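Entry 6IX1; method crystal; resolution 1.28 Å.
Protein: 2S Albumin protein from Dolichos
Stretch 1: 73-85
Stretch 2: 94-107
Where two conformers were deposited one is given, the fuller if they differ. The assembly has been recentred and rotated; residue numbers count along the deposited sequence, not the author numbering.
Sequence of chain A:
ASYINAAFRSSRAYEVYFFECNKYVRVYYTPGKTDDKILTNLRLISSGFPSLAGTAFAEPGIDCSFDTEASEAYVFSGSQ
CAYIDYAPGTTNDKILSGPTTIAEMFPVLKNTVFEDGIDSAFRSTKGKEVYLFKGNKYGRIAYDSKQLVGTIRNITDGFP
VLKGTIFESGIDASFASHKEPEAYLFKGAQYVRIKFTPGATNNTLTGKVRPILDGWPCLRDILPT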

ATOM      1  N   ALA A  73      -4.747  -6.269  -7.846  1.00  7.51           N
ATOM      2  CA  ALA A  73      -3.761  -5.412  -7.197  1.00  8.13           C
ATOM      3  C   ALA A  73      -2.427  -5.539  -7.928  1.00  7.94           C
ATOM      4  O   ALA A  73      -2.153  -6.595  -8.435  1.00  8.92           O
ATOM      5  N   TYR A  74      -1.644  -4.444  -7.867  1.00  8.09           N
ATOM      6  CA  TYR A  74      -0.203  -4.554  -8.167  1.00  7.53           C
ATOM      7  C   TYR A  74       0.599  -4.828  -6.926  1.00  8.24           C
ATOM      8  O   TYR A  74       0.277  -4.238  -5.855  1.00  9.54           O
ATOM      9  N   VAL A  75       1.581  -5.704  -7.045  1.00  7.49           N
ATOM     10  CA  VAL A  75       2.550  -5.934  -5.972  1.00  8.34           C
ATOM     11  C   VAL A  75       3.951  -5.758  -6.498  1.00  6.79           C
ATOM     12  O   VAL A  75       4.169  -5.861  -7.726  1.00  8.54           O
ATOM     13  N   PHE A  76       4.849  -5.424  -5.604  1.00  6.60           N
ATOM     14  CA  PHE A  76       6.225  -5.018  -5.908  1.00  7.72           C
ATOM     15  C   PHE A  76       7.183  -5.730  -4.965  1.00  8.84           C
ATOM     16  O   PHE A  76       6.800  -5.995  -3.826  1.00  8.38           O
ATOM     17  N   SER A  77       8.399  -5.960  -5.410  1.00  8.26           N
ATOM     18  CA  SER A  77       9.511  -6.469  -4.605  1.00 10.14           C
ATOM     19  C   SER A  77      10.791  -5.942  -5.285  1.00  9.29           C
ATOM     20  O   SER A  77      11.128  -6.422  -6.348  1.00  9.28           O
ATOM     21  N   GLY A  78      11.410  -4.953  -4.674  1.00  9.19           N
ATOM     22  CA  GLY A  78      12.549  -4.286  -5.334  1.00 11.00           C
ATOM     23  C   GLY A  78      12.107  -3.724  -6.665  1.00  9.86           C
ATOM     24  O   GLY A  78      11.120  -3.040  -6.742  1.00  9.87           O
ATOM     25  N   SER A  79      12.857  -4.011  -7.711  1.00 10.02           N
ATOM     26  CA  SER A  79      12.509  -3.493  -9.055  1.00 11.22           C
ATOM     27  C   SER A  79      11.444  -4.318  -9.761  1.00  9.45           C
ATOM     28  O   SER A  79      11.130  -3.957 -10.859  1.00 10.24           O
ATOM     29  N   GLN A  80      11.024  -5.433  -9.158  1.00  9.87           N
ATOM     30  CA  GLN A  80      10.069  -6.327  -9.812  1.00  9.92           C
ATOM     31  C   GLN A  80       8.647  -5.942  -9.423  1.00  9.31           C
ATOM     32  O   GLN A  80       8.396  -5.462  -8.289  1.00 10.46           O
ATOM     33  N   CYS A  81       7.725  -6.247 -10.324  1.00  9.51           N
ATOM     34  CA  CYS A  81       6.312  -6.038 -10.041  1.00  9.85           C
ATOM     35  C   CYS A  81       5.455  -7.031 -10.800  1.00  8.64           C
ATOM     36  O   CYS A  81       5.894  -7.603 -11.805  1.00 10.06           O
ATOM     37  N   ALA A  82       4.249  -7.177 -10.302  1.00  9.21           N
ATOM     38  CA  ALA A  82       3.265  -8.077 -10.907  1.00  8.71           C
ATOM     39  C   ALA A  82       1.866  -7.531 -10.696  1.00  8.89           C
ATOM     40  O   ALA A  82       1.614  -6.925  -9.678  1.00  9.41           O
ATOM     41  N   TYR A  83       0.988  -7.831 -11.635  1.00  9.16           N
ATOM     42  CA  TYR A  83      -0.464  -7.602 -11.492  1.00  9.97           C
ATOM     43  C   TYR A  83      -1.087  -8.933 -11.114  1.00  8.72           C
ATOM     44  O   TYR A  83      -0.858  -9.846 -11.848  1.00  9.67           O
ATOM     45  N   ILE A  84      -1.857  -8.958 -10.053  1.00  9.35           N
ATOM     46  CA  ILE A  84      -2.440 -10.220  -9.541  1.00  9.10           C
ATOM     47  C   ILE A  84      -3.951 -10.010  -9.422  1.00  8.90           C
ATOM     48  O   ILE A  84      -4.504  -8.922  -9.180  1.00  9.58           O
ATOM     49  N   ASP A  85      -4.622 -11.150  -9.442  1.00  9.69           N
ATOM     50  CA  ASP A  85      -6.002 -11.307  -8.891  1.00  9.91           C
ATOM     51  C   ASP A  85      -5.866 -12.083  -7.578  1.00  9.47           C
ATOM     52  O   ASP A  85      -5.314 -13.175  -7.611  1.00 10.54           O
ATOM     53  N   LYS A  94      -4.079 -15.530  -9.089  0.50 11.54           N
ATOM     54  CA  LYS A  94      -3.253 -15.768 -10.277  0.50 11.05           C
ATOM     55  C   LYS A  94      -2.562 -14.457 -10.658  0.50 10.50           C
ATOM     56  O   LYS A  94      -3.098 -13.348 -10.426  0.50  9.18           O
ATOM     57  N   ILE A  95      -1.429 -14.622 -11.319  1.00 10.77           N
ATOM     58  CA  ILE A  95      -0.662 -13.504 -11.882  1.00 10.54           C
ATOM     59  C   ILE A  95      -1.299 -13.149 -13.212  1.00 11.35           C
ATOM     60  O   ILE A  95      -1.328 -14.040 -14.140  1.00 15.42           O
ATOM     61  N   LEU A  96      -1.790 -11.934 -13.344  1.00 10.71           N
ATOM     62  CA  LEU A  96      -2.358 -11.403 -14.600  1.00 11.44           C
ATOM     63  C   LEU A  96      -1.292 -10.768 -15.525  1.00 12.99           C
ATOM     64  O   LEU A  96      -1.492 -10.811 -16.782  1.00 14.70           O
ATOM     65  N   SER A  97      -0.218 -10.216 -14.994  0.50 11.33           N
ATOM     66  CA  SER A  97       0.822  -9.572 -15.830  0.50 13.48           C
ATOM     67  C   SER A  97       2.127  -9.652 -15.053  0.50 10.50           C
ATOM     68  O   SER A  97       2.093  -9.445 -13.863  0.50  9.64           O
ATOM     69  N   GLY A  98       3.248  -9.859 -15.736  1.00 11.18           N
ATOM     70  CA  GLY A  98       4.559 -10.014 -15.102  1.00 13.14           C
ATOM     71  C   GLY A  98       4.757 -11.426 -14.540  1.00 10.44           C
ATOM     72  O   GLY A  98       4.043 -12.352 -14.993  1.00 11.78           O
ATOM     73  N   PRO A  99       5.677 -11.636 -13.578  1.00 11.81           N
ATOM     74  CA  PRO A  99       6.497 -10.599 -12.976  1.00 12.67           C
ATOM     75  C   PRO A  99       7.388  -9.945 -14.044  1.00 13.63           C
ATOM     76  O   PRO A  99       7.825 -10.558 -14.988  1.00 11.66           O
ATOM     77  N   THR A 100       7.623  -8.661 -13.913  1.00 10.06           N
ATOM     78  CA  THR A 100       8.568  -7.920 -14.779  1.00  9.62           C
ATOM     79  C   THR A 100       9.129  -6.747 -14.000  1.00  9.62           C
ATOM     80  O   THR A 100       8.767  -6.562 -12.862  1.00 11.08           O
ATOM     81  N   THR A 101       9.977  -5.953 -14.643  1.00 10.32           N
ATOM     82  CA  THR A 101      10.487  -4.755 -13.957  1.00  9.29           C
ATOM     83  C   THR A 101       9.411  -3.672 -13.884  1.00  9.05           C
ATOM     84  O   THR A 101       8.527  -3.616 -14.745  1.00  9.11           O
ATOM     85  N   ILE A 102       9.563  -2.756 -12.957  1.00  8.99           N
ATOM     86  CA  ILE A 102       8.624  -1.604 -12.858  1.00  9.64           C
ATOM     87  C   ILE A 102       8.594  -0.854 -14.183  1.00  9.31           C
ATOM     88  O   ILE A 102       7.555  -0.428 -14.651  1.00  9.61           O
ATOM     89  N   ALA A 103       9.771  -0.610 -14.741  1.00  8.79           N
ATOM     90  CA  ALA A 103       9.870   0.191 -15.984  1.00  9.49           C
ATOM     91  C   ALA A 103       9.230  -0.535 -17.139  1.00  8.57           C
ATOM     92  O   ALA A 103       8.735   0.173 -18.061  1.00 11.60           O
ATOM     93  N   GLU A 104       9.247  -1.847 -17.174  1.00  9.09           N
ATOM     94  CA  GLU A 104       8.549  -2.579 -18.222  1.00  8.72           C
ATOM     95  C   GLU A 104       7.033  -2.613 -17.969  1.00  8.85           C
ATOM     96  O   GLU A 104       6.249  -2.496 -18.928  1.00 10.25           O
ATOM     97  N   MET A 105       6.591  -2.697 -16.718  1.00  9.26           N
ATOM     98  CA  MET A 105       5.159  -2.712 -16.387  1.00  9.57           C
ATOM     99  C   MET A 105       4.538  -1.347 -16.712  1.00  7.92           C
ATOM    100  O   MET A 105       3.425  -1.278 -17.174  1.00  8.88           O
ATOM    101  N   PHE A 106       5.273  -0.292 -16.344  1.00  8.07           N
ATOM    102  CA  PHE A 106       4.793   1.092 -16.464  1.00  9.77           C
ATOM    103  C   PHE A 106       5.880   1.879 -17.154  1.00  8.78           C
ATOM    104  O   PHE A 106       6.690   2.555 -16.492  1.00  8.38           O
ATOM    105  N   PRO A 107       5.946   1.805 -18.502  1.00  9.51           N
ATOM    106  CA  PRO A 107       6.998   2.538 -19.227  1.00 10.37           C
ATOM    107  C   PRO A 107       7.152   4.033 -18.896  1.00 10.48           C
ATOM    108  O   PRO A 107       8.295   4.544 -18.987  1.00 12.01           O
TER

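Packing of the hairpin 73-85 against the segment 94-107, which pairs antiparallel with its second strand and then turns into a short helix. Ala73 points away and Val75 lies out of reach, so the first strand contributes its aromatic residues. Tyr74 (chi1 m) points toward the second stretch; its CE1 lies 3.7 Å from Met105 CG and 3.6 Å from Phe106 CZ, and the edge of the Phe106 ring (chi1 m) meets its face, with centroids 4.8 Å apart and planes at 58°. Phe76 (m) starts sideways, but its ring reaches in: CD2 meets Ile102 CG1 at 3.8 Å, at the ring edge, and CZ lies 4.1 Å from Phe106 CE2. At the type II' turn, Gly78 O touches Ile102 CD1 (3.7 Å), and Ser79 O accepts a hydrogen bond from Ile102 N (2.9 Å), tying the turn to the start of the helix. Thr101 caps that helix, its OG1 accepting from Glu104 N (3.2 Å) and donating to Glu104 OE2 (2.7 Å). The CA-to-CB bond of Gln80 (m, t) points away overall, yet CB lies 3.9 Å from Thr100 O and NE2 lies 4.0 Å from Pro99 CB. Cys81 (p) is buried against the helix, SG lying 3.3 Å from Met105 CB and 3.9 Å from Ile102 CA. Met105 (t, p, p) folds back so that its CE lies 3.9 Å from Ala82 CA; Ala82 CB lies 4.4 Å from Ile95 CG2. Tyr83 (t) shares its sheet face with Ser97, Tyr83 CB lying 4.0 Å from Ser97 CB, while Tyr83 CD2 packs on Leu96 CD1 (3.8 Å; Leu96 m, t). Ile84 (p, t) and Ile95 (m, t) share the other face, with Ile84 CG2 4.5 Å from Ile95 CG1. Asp85 (t) approaches Lys94 through carbon, its CB 4.2 Å from Lys94 CG.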

ATOM      1  CB  ALA A  73      -3.614  -5.790  -5.766  1.00  8.59           C
ATOM      2  CB  TYR A  74       0.342  -3.302  -8.866  1.00  8.23           C
ATOM      3  CG  TYR A  74      -0.026  -3.200 -10.301  1.00  8.55           C
ATOM      4  CD1 TYR A  74       0.739  -3.846 -11.263  1.00  9.56           C
ATOM      5  CD2 TYR A  74      -1.139  -2.543 -10.753  1.00  8.78           C
ATOM      6  CE1 TYR A  74       0.432  -3.824 -12.615  1.00 10.49           C
ATOM      7  CE2 TYR A  74      -1.448  -2.482 -12.090  1.00  8.81           C
ATOM      8  CZ  TYR A  74      -0.660  -3.127 -13.028  1.00  9.41           C
ATOM      9  OH  TYR A  74      -0.988  -3.043 -14.346  1.00 10.46           O
ATOM     10  CB  VAL A  75       2.326  -7.351  -5.415  1.00  9.23           C
ATOM     11  CG1 VAL A  75       0.953  -7.492  -4.790  1.00  9.40           C
ATOM     12  CG2 VAL A  75       2.506  -8.494  -6.409  1.00  9.93           C
ATOM     13  CB  PHE A  76       6.390  -3.506  -5.713  1.00  9.41           C
ATOM     14  CG  PHE A  76       5.532  -2.635  -6.615  1.00  8.23           C
ATOM     15  CD1 PHE A  76       4.175  -2.454  -6.380  1.00  8.62           C
ATOM     16  CD2 PHE A  76       6.054  -2.123  -7.794  1.00  9.95           C
ATOM     17  CE1 PHE A  76       3.368  -1.739  -7.251  1.00  8.10           C
ATOM     18  CE2 PHE A  76       5.227  -1.466  -8.670  1.00  9.98           C
ATOM     19  CZ  PHE A  76       3.887  -1.243  -8.409  1.00  9.14           C
ATOM     20  CB  SER A  77       9.533  -7.944  -4.498  1.00  9.51           C
ATOM     21  OG  SER A  77      10.571  -8.382  -3.647  1.00 11.87           O
ATOM     22  CB  SER A  79      13.714  -3.310  -9.957  1.00 13.13           C
ATOM     23  OG  SER A  79      14.345  -4.548 -10.279  1.00 22.71           O
ATOM     24  CB  GLN A  80      10.300  -7.769  -9.430  1.00 12.81           C
ATOM     25  CG  GLN A  80      11.619  -8.289  -9.980  1.00 16.96           C
ATOM     26  CD  GLN A  80      11.806  -9.762  -9.726  1.00 23.09           C
ATOM     27  OE1 GLN A  80      12.711 -10.149  -8.995  1.00 29.42           O
ATOM     28  NE2 GLN A  80      10.980 -10.578 -10.363  1.00 28.61           N
ATOM     29  CB  CYS A  81       5.964  -4.581 -10.173  1.00 14.51           C
ATOM     30  SG  CYS A  81       5.817  -4.082 -11.856  1.00 17.00           S
ATOM     31  CB  ALA A  82       3.397  -9.475 -10.352  1.00  9.82           C
ATOM     32  CB  TYR A  83      -1.100  -7.030 -12.756  1.00 10.16           C
ATOM     33  CG  TYR A  83      -2.411  -6.365 -12.593  1.00 10.02           C
ATOM     34  CD1 TYR A  83      -2.676  -5.540 -11.531  1.00 10.79           C
ATOM     35  CD2 TYR A  83      -3.363  -6.452 -13.558  1.00 12.33           C
ATOM     36  CE1 TYR A  83      -3.885  -4.877 -11.423  1.00  9.18           C
ATOM     37  CE2 TYR A  83      -4.591  -5.837 -13.441  1.00 13.95           C
ATOM     38  CZ  TYR A  83      -4.819  -4.939 -12.423  1.00 10.25           C
ATOM     39  OH  TYR A  83      -6.007  -4.273 -12.330  1.00 12.55           O
ATOM     40  CB  ILE A  84      -1.759 -10.679  -8.241  1.00 11.14           C
ATOM     41  CG1 ILE A  84      -2.149  -9.818  -7.038  1.00  9.67           C
ATOM     42  CG2 ILE A  84      -0.289 -10.701  -8.455  1.00 10.31           C
ATOM     43  CD1 ILE A  84      -1.689 -10.351  -5.712  1.00 13.18           C
ATOM     44  CB  ASP A  85      -6.950 -11.976  -9.905  1.00 12.19           C
ATOM     45  CG  ASP A  85      -8.407 -11.926  -9.427  1.00 12.90           C
ATOM     46  OD1 ASP A  85      -8.665 -12.245  -8.280  1.00 12.28           O
ATOM     47  OD2 ASP A  85      -9.260 -11.324 -10.220  1.00 17.39           O
ATOM     48  CB  LYS A  94      -4.115 -16.289 -11.421  0.50 12.91           C
ATOM     49  CG  LYS A  94      -5.290 -15.369 -11.704  0.50 15.06           C
ATOM     50  CD  LYS A  94      -6.038 -15.637 -13.011  0.50 16.17           C
ATOM     51  CE  LYS A  94      -5.129 -15.745 -14.217  0.50 16.29           C
ATOM     52  NZ  LYS A  94      -5.841 -16.065 -15.487  0.50 15.75           N
ATOM     53  CB  ILE A  95       0.809 -13.827 -12.020  1.00 10.88           C
ATOM     54  CG1 ILE A  95       1.456 -14.155 -10.681  1.00 11.07           C
ATOM     55  CG2 ILE A  95       1.477 -12.689 -12.751  1.00 10.94           C
ATOM     56  CD1 ILE A  95       2.909 -14.481 -10.740  1.00 14.91           C
ATOM     57  CB  LEU A  96      -3.400 -10.339 -14.249  1.00 13.10           C
ATOM     58  CG  LEU A  96      -4.548 -10.816 -13.403  1.00 13.09           C
ATOM     59  CD1 LEU A  96      -5.367  -9.634 -12.954  1.00 14.69           C
ATOM     60  CD2 LEU A  96      -5.345 -11.906 -14.152  1.00 18.01           C
ATOM     61  CB  SER A  97       0.456  -8.124 -16.218  0.50 13.62           C
ATOM     62  OG  SER A  97       1.436  -7.493 -17.017  0.50 17.22           O
ATOM     63  CB  PRO A  99       7.385 -11.386 -12.015  1.00 14.76           C
ATOM     64  CG  PRO A  99       6.515 -12.553 -11.621  1.00 14.80           C
ATOM     65  CD  PRO A  99       5.883 -12.912 -12.927  1.00 12.61           C
ATOM     66  CB  THR A 100       7.882  -7.500 -16.086  1.00 10.73           C
ATOM     67  OG1 THR A 100       8.850  -7.050 -17.010  1.00 11.99           O
ATOM     68  CG2 THR A 100       6.832  -6.438 -15.863  1.00 10.65           C
ATOM     69  CB  THR A 101      11.777  -4.209 -14.558  1.00 10.77           C
ATOM     70  OG1 THR A 101      11.440  -3.737 -15.863  1.00 11.87           O
ATOM     71  CG2 THR A 101      12.914  -5.203 -14.507  1.00 11.32           C
ATOM     72  CB  ILE A 102       9.000  -0.701 -11.683  1.00  8.85           C
ATOM     73  CG1 ILE A 102       8.764  -1.463 -10.380  1.00  8.55           C
ATOM     74  CG2 ILE A 102       8.269   0.658 -11.768  1.00 10.03           C
ATOM     75  CD1 ILE A 102       9.475  -0.829  -9.221  1.00  9.02           C
ATOM     76  CB  ALA A 103      11.304   0.479 -16.267  1.00 11.07           C
ATOM     77  CB  GLU A 104       9.117  -3.960 -18.349  1.00 10.02           C
ATOM     78  CG  GLU A 104      10.487  -4.018 -18.989  1.00 10.71           C
ATOM     79  CD  GLU A 104      11.012  -5.416 -18.829  1.00 16.84           C
ATOM     80  OE1 GLU A 104      10.884  -6.210 -19.771  1.00 19.03           O
ATOM     81  OE2 GLU A 104      11.599  -5.706 -17.728  1.00 19.73           O
ATOM     82  CB  MET A 105       4.940  -3.099 -14.933  1.00  8.19           C
ATOM     83  CG  MET A 105       3.528  -3.339 -14.619  1.00  9.12           C
ATOM     84  SD  MET A 105       2.799  -4.792 -15.374  1.00 10.89           S
ATOM     85  CE  MET A 105       3.372  -6.024 -14.193  1.00 12.82           C
ATOM     86  CB  PHE A 106       4.494   1.705 -15.106  1.00  8.52           C
ATOM     87  CG  PHE A 106       3.533   0.941 -14.244  1.00  9.08           C
ATOM     88  CD1 PHE A 106       2.169   1.001 -14.472  1.00 10.30           C
ATOM     89  CD2 PHE A 106       4.002   0.138 -13.223  1.00 10.01           C
ATOM     90  CE1 PHE A 106       1.302   0.220 -13.699  1.00 10.30           C
ATOM     91  CE2 PHE A 106       3.109  -0.584 -12.407  1.00 10.58           C
ATOM     92  CZ  PHE A 106       1.774  -0.510 -12.619  1.00  9.98           C
ATOM     93  CB  PRO A 107       6.605   2.307 -20.689  1.00 12.20           C
ATOM     94  CG  PRO A 107       6.029   0.901 -20.675  1.00 12.72           C
ATOM     95  CD  PRO A 107       5.240   0.874 -19.374  1.00 11.44           C
TER